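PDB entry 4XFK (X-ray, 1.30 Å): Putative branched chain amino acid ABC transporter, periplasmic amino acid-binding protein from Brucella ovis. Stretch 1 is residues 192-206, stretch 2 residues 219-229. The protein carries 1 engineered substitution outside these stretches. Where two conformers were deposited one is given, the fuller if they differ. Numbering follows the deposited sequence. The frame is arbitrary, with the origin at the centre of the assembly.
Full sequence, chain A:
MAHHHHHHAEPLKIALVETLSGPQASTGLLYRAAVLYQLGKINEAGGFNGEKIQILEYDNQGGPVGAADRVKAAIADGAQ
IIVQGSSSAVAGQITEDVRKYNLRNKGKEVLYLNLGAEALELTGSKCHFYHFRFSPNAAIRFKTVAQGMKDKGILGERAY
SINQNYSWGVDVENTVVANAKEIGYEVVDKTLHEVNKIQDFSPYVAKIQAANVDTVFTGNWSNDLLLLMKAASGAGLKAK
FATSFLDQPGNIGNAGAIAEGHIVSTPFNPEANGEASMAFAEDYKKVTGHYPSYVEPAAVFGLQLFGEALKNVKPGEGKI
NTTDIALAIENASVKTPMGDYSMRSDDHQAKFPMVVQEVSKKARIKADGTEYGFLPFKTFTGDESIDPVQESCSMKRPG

Stretch 1 192-206: LHEVNKIQDFSPYVA
Stretch 2 219-229: GNWSNDLLLLM

The contact sets an irregular loop against the first turns of a helix and buries 560 Å² in all. Stretch 1 leaves a strand at His-193, runs as loop through Phe-201, the N-cap, and enters a helix at Ser-202; stretch 2 starts its helix at Asn-223. Register is fixed at two points: the CA atoms of Asn-196 and Asp-224 lie 5.8 Å apart, those of Phe-201 and Leu-228 5.4 Å, so the two segments advance in the same general direction.

Asp-224 (chi1 -74°, chi2 -17°) covers the most surface and organizes the loop. Its OD2 accepts a hydrogen bond from Asn-196 N at 2.8 Å, where Asn-196 adopts a left-handed backbone (55/43). Asp-224 OD1 receives protons from two waters: water 1, at 2.7 Å, also donates to Glu-194 O and accepts from Ile-198 N, while water 3, at 2.8 Å, also donates to Ile-198 O. The buried carboxylate thus gathers loop backbone groups, Asn-196 N directly and Glu-194 O, Ile-198 N and Ile-198 O through water.

His-193 (p, chi2 73°) is held at both nitrogens. ND1 donates to Glu-194 O at 2.8 Å, leaving NE2 to accept from Asn-220 ND2 at 3.0 Å. Asn-220 (m) spends the same amide on Asp-224 O, ND2 to O 2.9 Å, so one side chain ties the end of the strand to the helix.

Phe-201 (m, chi2 -88°) is the apolar counterpart. Its CB points toward the helix; Leu-228 CB lies over one ring face, and Asp-224 OD1 meets the edge, 3.6 Å from CZ, where the ring's positive C-H rim suits an acid oxygen. Phe-201 CD2 packs 3.8 Å from CB of Leu-227 (m, t). Leu-228 (t, p) brings CD1 within 4.0 Å of both Phe-201 CD1 and Val-205 CG2, extending the apolar patch into the helix of stretch 1. Water 4 closes this end, accepting from Phe-201 N at 2.9 Å and donating to Leu-227 O at 2.8 Å.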

# COMPACT_ATOMS: atom_id res chain seq x y z
N LEU A 192 -1.60 0.71 21.41
CA LEU A 192 -0.92 1.58 20.47
C LEU A 192 0.43 1.93 21.07
O LEU A 192 0.51 2.35 22.22
CB LEU A 192 -1.70 2.86 20.23
CG LEU A 192 -3.04 2.78 19.51
CD1 LEU A 192 -3.66 4.17 19.48
CD2 LEU A 192 -2.86 2.25 18.10
N HIS A 193 1.49 1.78 20.28
CA HIS A 193 2.83 2.02 20.79
C HIS A 193 3.58 3.04 19.95
O HIS A 193 3.17 3.39 18.84
CB HIS A 193 3.61 0.70 20.89
CG HIS A 193 3.73 -0.04 19.59
ND1 HIS A 193 4.55 0.38 18.57
CD2 HIS A 193 3.13 -1.17 19.15
CE1 HIS A 193 4.44 -0.46 17.55
NE2 HIS A 193 3.59 -1.41 17.88
N GLU A 194 4.69 3.53 20.50
CA GLU A 194 5.54 4.47 19.80
C GLU A 194 5.97 3.91 18.45
O GLU A 194 6.12 2.69 18.29
CB GLU A 194 6.77 4.81 20.65
N VAL A 195 6.17 4.80 17.49
CA VAL A 195 6.44 4.41 16.12
C VAL A 195 7.94 4.29 15.85
O VAL A 195 8.69 5.25 16.04
CB VAL A 195 5.83 5.41 15.12
CG1 VAL A 195 5.95 4.89 13.70
CG2 VAL A 195 4.37 5.67 15.48
N ASN A 196 8.35 3.11 15.41
CA ASN A 196 9.72 2.88 14.95
C ASN A 196 10.80 3.27 15.97
O ASN A 196 11.81 3.88 15.63
CB ASN A 196 9.97 3.61 13.62
CG ASN A 196 11.20 3.10 12.90
OD1 ASN A 196 11.50 1.91 12.93
ND2 ASN A 196 11.94 4.01 12.27
N LYS A 197 10.57 2.92 17.23
CA LYS A 197 11.55 3.20 18.28
C LYS A 197 11.84 2.01 19.18
O LYS A 197 12.95 1.88 19.70
CB LYS A 197 11.10 4.39 19.13
CG LYS A 197 11.21 5.75 18.44
CD LYS A 197 12.65 6.04 18.03
CE LYS A 197 12.78 7.43 17.41
NZ LYS A 197 14.09 7.63 16.73
N ILE A 198 10.85 1.16 19.39
CA ILE A 198 10.99 0.05 20.32
C ILE A 198 11.93 -1.03 19.78
O ILE A 198 11.73 -1.54 18.68
CB ILE A 198 9.62 -0.55 20.65
CG1 ILE A 198 8.77 0.47 21.42
CG2 ILE A 198 9.78 -1.85 21.42
CD1 ILE A 198 7.28 0.20 21.32
N GLN A 199 12.94 -1.38 20.57
CA GLN A 199 13.93 -2.36 20.12
C GLN A 199 13.71 -3.73 20.73
O GLN A 199 14.33 -4.71 20.33
CB GLN A 199 15.35 -1.88 20.44
CG GLN A 199 15.72 -0.56 19.78
CD GLN A 199 15.50 -0.59 18.28
OE1 GLN A 199 16.08 -1.40 17.56
NE2 GLN A 199 14.65 0.31 17.79
N ASP A 200 12.82 -3.80 21.71
CA ASP A 200 12.53 -5.05 22.40
C ASP A 200 11.03 -5.16 22.63
O ASP A 200 10.45 -4.49 23.49
CB ASP A 200 13.26 -5.10 23.74
CG ASP A 200 13.17 -6.46 24.41
OD1 ASP A 200 12.31 -7.28 24.02
OD2 ASP A 200 13.96 -6.72 25.34
N PHE A 201 10.39 -6.03 21.85
CA PHE A 201 8.95 -6.19 21.93
C PHE A 201 8.52 -7.27 22.92
O PHE A 201 7.33 -7.57 23.02
CB PHE A 201 8.36 -6.46 20.54
CG PHE A 201 8.14 -5.21 19.74
CD1 PHE A 201 6.93 -4.52 19.84
CD2 PHE A 201 9.12 -4.71 18.90
CE1 PHE A 201 6.71 -3.36 19.11
CE2 PHE A 201 8.91 -3.56 18.16
CZ PHE A 201 7.70 -2.88 18.27
N SER A 202 9.46 -7.83 23.66
CA SER A 202 9.11 -8.86 24.65
C SER A 202 7.97 -8.48 25.61
O SER A 202 7.08 -9.31 25.85
CB SER A 202 10.34 -9.33 25.43
OG SER A 202 11.25 -9.98 24.55
N PRO A 203 7.96 -7.25 26.16
CA PRO A 203 6.86 -6.94 27.09
C PRO A 203 5.50 -6.90 26.40
O PRO A 203 4.46 -7.17 27.02
CB PRO A 203 7.22 -5.55 27.62
CG PRO A 203 8.67 -5.41 27.37
CD PRO A 203 8.98 -6.19 26.15
N TYR A 204 5.49 -6.54 25.12
CA TYR A 204 4.24 -6.51 24.36
C TYR A 204 3.76 -7.92 24.04
O TYR A 204 2.56 -8.21 24.12
CB TYR A 204 4.42 -5.68 23.08
CG TYR A 204 4.69 -4.23 23.40
CD1 TYR A 204 3.63 -3.34 23.59
CD2 TYR A 204 5.98 -3.75 23.55
CE1 TYR A 204 3.86 -2.02 23.90
CE2 TYR A 204 6.22 -2.42 23.86
CZ TYR A 204 5.15 -1.56 24.04
OH TYR A 204 5.39 -0.25 24.35
N VAL A 205 4.70 -8.79 23.71
CA VAL A 205 4.37 -10.19 23.50
C VAL A 205 3.81 -10.81 24.79
O VAL A 205 2.85 -11.58 24.75
CB VAL A 205 5.58 -10.97 22.93
CG1 VAL A 205 5.31 -12.46 22.92
CG2 VAL A 205 5.89 -10.47 21.52
N ALA A 206 4.36 -10.42 25.93
CA ALA A 206 3.84 -10.89 27.22
C ALA A 206 2.38 -10.46 27.44
O ALA A 206 1.56 -11.24 27.93
CB ALA A 206 4.73 -10.40 28.37
N GLY A 219 -1.22 -3.69 11.89
CA GLY A 219 -0.76 -2.99 10.70
C GLY A 219 0.71 -2.60 10.75
O GLY A 219 1.16 -1.79 9.96
N ASN A 220 1.46 -3.17 11.69
CA ASN A 220 2.87 -2.80 11.84
C ASN A 220 3.69 -3.16 10.60
O ASN A 220 3.33 -4.06 9.83
CB ASN A 220 3.48 -3.46 13.08
CG ASN A 220 2.98 -2.84 14.37
OD1 ASN A 220 2.03 -2.06 14.38
ND2 ASN A 220 3.64 -3.19 15.47
N TRP A 221 4.79 -2.45 10.42
CA TRP A 221 5.70 -2.68 9.32
C TRP A 221 7.08 -2.19 9.73
O TRP A 221 7.24 -1.63 10.82
CB TRP A 221 5.22 -1.96 8.05
CG TRP A 221 4.98 -0.49 8.22
CD1 TRP A 221 3.91 0.09 8.85
CD2 TRP A 221 5.79 0.59 7.74
NE1 TRP A 221 4.02 1.46 8.79
CE2 TRP A 221 5.16 1.79 8.12
CE3 TRP A 221 6.99 0.65 7.02
CZ2 TRP A 221 5.69 3.04 7.80
CZ3 TRP A 221 7.52 1.90 6.72
CH2 TRP A 221 6.86 3.08 7.10
N SER A 222 8.07 -2.41 8.87
CA SER A 222 9.46 -2.11 9.21
C SER A 222 9.82 -2.81 10.53
O SER A 222 9.33 -3.91 10.82
CB SER A 222 9.69 -0.59 9.28
OG SER A 222 11.07 -0.28 9.41
N ASN A 223 10.67 -2.19 11.34
CA ASN A 223 11.09 -2.80 12.60
C ASN A 223 9.95 -3.13 13.55
O ASN A 223 10.04 -4.09 14.32
CB ASN A 223 12.12 -1.91 13.29
CG ASN A 223 13.31 -1.64 12.41
OD1 ASN A 223 13.62 -0.49 12.10
ND2 ASN A 223 13.95 -2.71 11.97
N ASP A 224 8.88 -2.35 13.49
CA ASP A 224 7.74 -2.56 14.38
C ASP A 224 7.02 -3.87 14.10
O ASP A 224 6.28 -4.35 14.96
CB ASP A 224 6.77 -1.39 14.31
CG ASP A 224 7.29 -0.16 15.01
OD1 ASP A 224 8.24 -0.26 15.82
OD2 ASP A 224 6.72 0.92 14.77
N LEU A 225 7.19 -4.44 12.90
CA LEU A 225 6.75 -5.82 12.67
C LEU A 225 7.91 -6.81 12.74
O LEU A 225 7.78 -7.85 13.35
CB LEU A 225 5.93 -5.98 11.38
CG LEU A 225 5.26 -7.35 11.19
CD1 LEU A 225 4.43 -7.75 12.42
CD2 LEU A 225 4.39 -7.35 9.95
N LEU A 226 9.06 -6.47 12.14
CA LEU A 226 10.22 -7.36 12.15
C LEU A 226 10.62 -7.78 13.57
O LEU A 226 10.83 -8.97 13.85
CB LEU A 226 11.41 -6.71 11.44
CG LEU A 226 11.29 -6.47 9.93
CD1 LEU A 226 12.31 -5.45 9.44
CD2 LEU A 226 11.46 -7.78 9.17
N LEU A 227 10.71 -6.81 14.47
CA LEU A 227 11.18 -7.09 15.83
C LEU A 227 10.06 -7.66 16.69
O LEU A 227 10.32 -8.39 17.65
CB LEU A 227 11.78 -5.85 16.48
CG LEU A 227 13.03 -5.28 15.79
CD1 LEU A 227 13.55 -4.07 16.54
CD2 LEU A 227 14.11 -6.36 15.61
N LEU A 228 8.82 -7.34 16.35
CA LEU A 228 7.67 -7.94 17.01
C LEU A 228 7.62 -9.44 16.70
O LEU A 228 7.41 -10.26 17.59
CB LEU A 228 6.38 -7.24 16.56
CG LEU A 228 5.07 -7.79 17.10
CD1 LEU A 228 5.05 -7.88 18.63
CD2 LEU A 228 3.89 -6.95 16.59
N MET A 229 7.83 -9.80 15.43
CA MET A 229 7.88 -11.20 15.03
C MET A 229 9.02 -11.94 15.73
O MET A 229 8.85 -13.07 16.19
CB MET A 229 8.03 -11.34 13.51
CG MET A 229 6.83 -10.87 12.70
SD MET A 229 5.27 -11.62 13.22
CE MET A 229 5.50 -13.32 12.68
O HOH W 1 8.39 1.27 17.99
O HOH W 2 9.10 0.38 12.52
O HOH W 3 10.96 -0.78 16.15
O HOH W 4 11.86 -7.54 19.81